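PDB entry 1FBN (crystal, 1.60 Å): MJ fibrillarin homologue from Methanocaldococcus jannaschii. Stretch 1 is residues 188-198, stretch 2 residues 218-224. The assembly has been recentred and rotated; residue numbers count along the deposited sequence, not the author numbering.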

# COMPACT_ATOMS: atom_id res chain seq x y z
N ASP A 188 2.51 -8.74 24.34
CA ASP A 188 1.55 -9.50 23.56
C ASP A 188 1.18 -8.66 22.34
O ASP A 188 0.95 -7.45 22.47
CB ASP A 188 0.30 -9.77 24.41
CG ASP A 188 -0.48 -10.96 23.94
OD1 ASP A 188 -1.36 -10.79 23.07
OD2 ASP A 188 -0.22 -12.08 24.44
N PRO A 189 1.17 -9.26 21.13
CA PRO A 189 0.83 -8.53 19.90
C PRO A 189 -0.49 -7.77 20.01
O PRO A 189 -0.60 -6.65 19.53
CB PRO A 189 0.75 -9.64 18.87
CG PRO A 189 1.81 -10.59 19.33
CD PRO A 189 1.56 -10.65 20.82
N LYS A 190 -1.46 -8.37 20.70
CA LYS A 190 -2.76 -7.75 20.89
C LYS A 190 -2.62 -6.43 21.66
O LYS A 190 -3.30 -5.45 21.35
CB LYS A 190 -3.69 -8.72 21.63
CG LYS A 190 -5.17 -8.40 21.50
CD LYS A 190 -6.05 -9.59 21.87
CE LYS A 190 -5.94 -9.93 23.35
NZ LYS A 190 -6.41 -8.82 24.23
N GLU A 191 -1.72 -6.41 22.63
CA GLU A 191 -1.47 -5.21 23.43
C GLU A 191 -0.64 -4.19 22.65
O GLU A 191 -0.84 -2.99 22.80
CB GLU A 191 -0.78 -5.57 24.74
CG GLU A 191 -1.63 -6.42 25.69
CD GLU A 191 -2.99 -5.81 25.98
OE1 GLU A 191 -3.06 -4.80 26.71
OE2 GLU A 191 -4.01 -6.34 25.47
N ILE A 192 0.28 -4.68 21.82
CA ILE A 192 1.13 -3.82 21.00
C ILE A 192 0.27 -3.07 19.99
O ILE A 192 0.41 -1.86 19.83
CB ILE A 192 2.20 -4.65 20.24
CG1 ILE A 192 3.16 -5.32 21.23
CG2 ILE A 192 2.97 -3.77 19.26
CD1 ILE A 192 4.08 -6.35 20.61
N PHE A 193 -0.65 -3.78 19.34
CA PHE A 193 -1.53 -3.17 18.35
C PHE A 193 -2.44 -2.13 18.99
O PHE A 193 -2.69 -1.07 18.40
CB PHE A 193 -2.36 -4.23 17.62
CG PHE A 193 -1.55 -5.07 16.66
CD1 PHE A 193 -0.69 -4.47 15.75
CD2 PHE A 193 -1.65 -6.46 16.68
CE1 PHE A 193 0.07 -5.24 14.86
CE2 PHE A 193 -0.90 -7.24 15.79
CZ PHE A 193 -0.04 -6.62 14.88
N LYS A 194 -2.90 -2.42 20.20
CA LYS A 194 -3.76 -1.51 20.95
C LYS A 194 -3.03 -0.20 21.22
O LYS A 194 -3.57 0.88 20.99
CB LYS A 194 -4.19 -2.16 22.27
CG LYS A 194 -5.04 -1.28 23.16
CD LYS A 194 -5.46 -2.02 24.43
CE LYS A 194 -6.32 -1.14 25.34
NZ LYS A 194 -5.57 0.02 25.89
N GLU A 195 -1.78 -0.30 21.68
CA GLU A 195 -0.96 0.86 21.97
C GLU A 195 -0.61 1.65 20.71
O GLU A 195 -0.56 2.88 20.75
CB GLU A 195 0.31 0.44 22.71
CG GLU A 195 0.04 -0.16 24.09
CD GLU A 195 1.28 -0.73 24.77
OE1 GLU A 195 2.34 -0.86 24.11
OE2 GLU A 195 1.19 -1.06 25.96
N GLN A 196 -0.39 0.95 19.60
CA GLN A 196 -0.08 1.61 18.33
C GLN A 196 -1.29 2.39 17.85
O GLN A 196 -1.15 3.52 17.37
CB GLN A 196 0.35 0.59 17.28
CG GLN A 196 1.73 0.02 17.51
CD GLN A 196 2.80 1.10 17.54
OE1 GLN A 196 3.07 1.74 16.53
NE2 GLN A 196 3.41 1.29 18.70
N LYS A 197 -2.47 1.79 17.98
CA LYS A 197 -3.71 2.44 17.58
C LYS A 197 -3.88 3.75 18.36
O LYS A 197 -4.23 4.78 17.79
CB LYS A 197 -4.90 1.50 17.84
CG LYS A 197 -6.25 2.05 17.41
CD LYS A 197 -7.36 1.04 17.67
CE LYS A 197 -8.72 1.66 17.39
NZ LYS A 197 -9.85 0.72 17.64
N GLU A 198 -3.56 3.71 19.66
CA GLU A 198 -3.65 4.89 20.52
C GLU A 198 -2.67 5.97 20.08
O GLU A 198 -3.01 7.15 20.07
CB GLU A 198 -3.38 4.51 21.98
CG GLU A 198 -4.42 3.56 22.57
CD GLU A 198 -4.06 3.07 23.97
OE1 GLU A 198 -2.86 2.91 24.28
OE2 GLU A 198 -5.00 2.82 24.76
N LYS A 218 2.20 -13.18 9.74
CA LYS A 218 1.88 -13.41 11.14
C LYS A 218 2.14 -12.20 12.03
O LYS A 218 3.21 -11.60 11.98
CB LYS A 218 2.60 -14.65 11.66
CG LYS A 218 2.06 -15.91 10.99
CD LYS A 218 2.89 -17.15 11.29
CE LYS A 218 2.34 -18.36 10.53
NZ LYS A 218 3.13 -19.59 10.81
N ASP A 219 1.14 -11.86 12.83
CA ASP A 219 1.18 -10.72 13.74
C ASP A 219 1.40 -9.39 13.02
O ASP A 219 2.23 -8.57 13.43
CB ASP A 219 2.19 -10.94 14.87
CG ASP A 219 1.75 -12.03 15.84
OD1 ASP A 219 0.56 -12.04 16.22
OD2 ASP A 219 2.59 -12.87 16.22
N HIS A 220 0.65 -9.21 11.93
CA HIS A 220 0.67 -8.00 11.10
C HIS A 220 -0.77 -7.52 10.98
O HIS A 220 -1.68 -8.32 10.74
CB HIS A 220 1.17 -8.31 9.69
CG HIS A 220 2.66 -8.28 9.53
ND1 HIS A 220 3.48 -9.25 10.06
CD2 HIS A 220 3.47 -7.43 8.87
CE1 HIS A 220 4.73 -9.00 9.72
NE2 HIS A 220 4.75 -7.90 9.00
N VAL A 221 -0.97 -6.22 11.15
CA VAL A 221 -2.31 -5.62 11.04
C VAL A 221 -2.24 -4.35 10.20
O VAL A 221 -1.36 -3.51 10.39
CB VAL A 221 -2.90 -5.25 12.43
CG1 VAL A 221 -4.17 -4.44 12.27
CG2 VAL A 221 -3.18 -6.51 13.23
N MSE A 222 -3.16 -4.23 9.24
CA MSE A 222 -3.23 -3.05 8.38
C MSE A 222 -4.21 -2.06 9.01
O MSE A 222 -5.38 -2.37 9.23
CB MSE A 222 -3.71 -3.43 6.97
CG MSE A 222 -3.86 -2.27 5.97
SE MSE A 222 -2.30 -1.53 5.41
CE MSE A 222 -1.90 -2.61 4.09
N PHE A 223 -3.71 -0.88 9.36
CA PHE A 223 -4.55 0.17 9.94
C PHE A 223 -4.84 1.21 8.87
O PHE A 223 -3.99 1.51 8.02
CB PHE A 223 -3.84 0.86 11.12
CG PHE A 223 -3.77 0.03 12.37
CD1 PHE A 223 -4.82 0.02 13.28
CD2 PHE A 223 -2.64 -0.74 12.65
CE1 PHE A 223 -4.76 -0.73 14.45
CE2 PHE A 223 -2.56 -1.50 13.82
CZ PHE A 223 -3.62 -1.49 14.72
N VAL A 224 -6.06 1.73 8.88
CA VAL A 224 -6.47 2.78 7.95
C VAL A 224 -7.13 3.86 8.80
O VAL A 224 -7.98 3.57 9.64
CB VAL A 224 -7.47 2.27 6.89
CG1 VAL A 224 -7.88 3.42 5.97
CG2 VAL A 224 -6.85 1.15 6.06

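Strand 220-224 runs alongside helix 189-198 in nearly the same direction, the axes inclined by 21° and 10.2 Å apart at their closest. No hydrogen bond crosses between the two stretches; the contact, which buries 332 Å² in total, consists of van der Waals packing of side chains against one another and against main-chain atoms.

At the start of stretch 2, Lys218 stays clear of the helix; its carbonyl O instead accepts a hydrogen bond from ND1 of His220 (3.0 Å). Asp219 follows with phi/psi of 60/46°, a left-handed conformation, and meets the first turn of the helix, where its OD1 lies 3.6 Å from CB of Pro189. Its backbone also faces the ring of Phe193: Asp219 O approaches CZ of that residue to 3.3 Å, near the ring plane, so the carbonyl oxygen meets the hydrogen-bearing edge rather than the pi face. His220 N lies by the same edge, 4.0 Å from Phe193 CZ, while the CA-to-CB bond of His220 points away from the helix.

With Val221 the strand turns a side chain toward the helix. Its CG2 sits over one face of the Phe193 ring, 3.5 Å from CE2 of Phe193 and only 14° off the ring normal, a CH-pi contact. Met222, a selenomethionine, is out of reach, as the alternation of a strand predicts, and Phe223 again points toward the helix. CE2 of Phe223 packs 4.0 Å from CD1 of Phe193, with the approach to the Phe193 ring oblique. The far end of the Phe223 ring reaches the helix backbone, CZ lying 3.8 Å from Phe193 O, an oxygen already engaged by the amide of Lys197. One turn on from Phe193, CB of Lys197 comes within 4.1 Å of CE1 of Phe223, while its extended chain leads away. Val224 makes no contact. Phe193 thus touches four residues of stretch 2 and forms the hub of the interface.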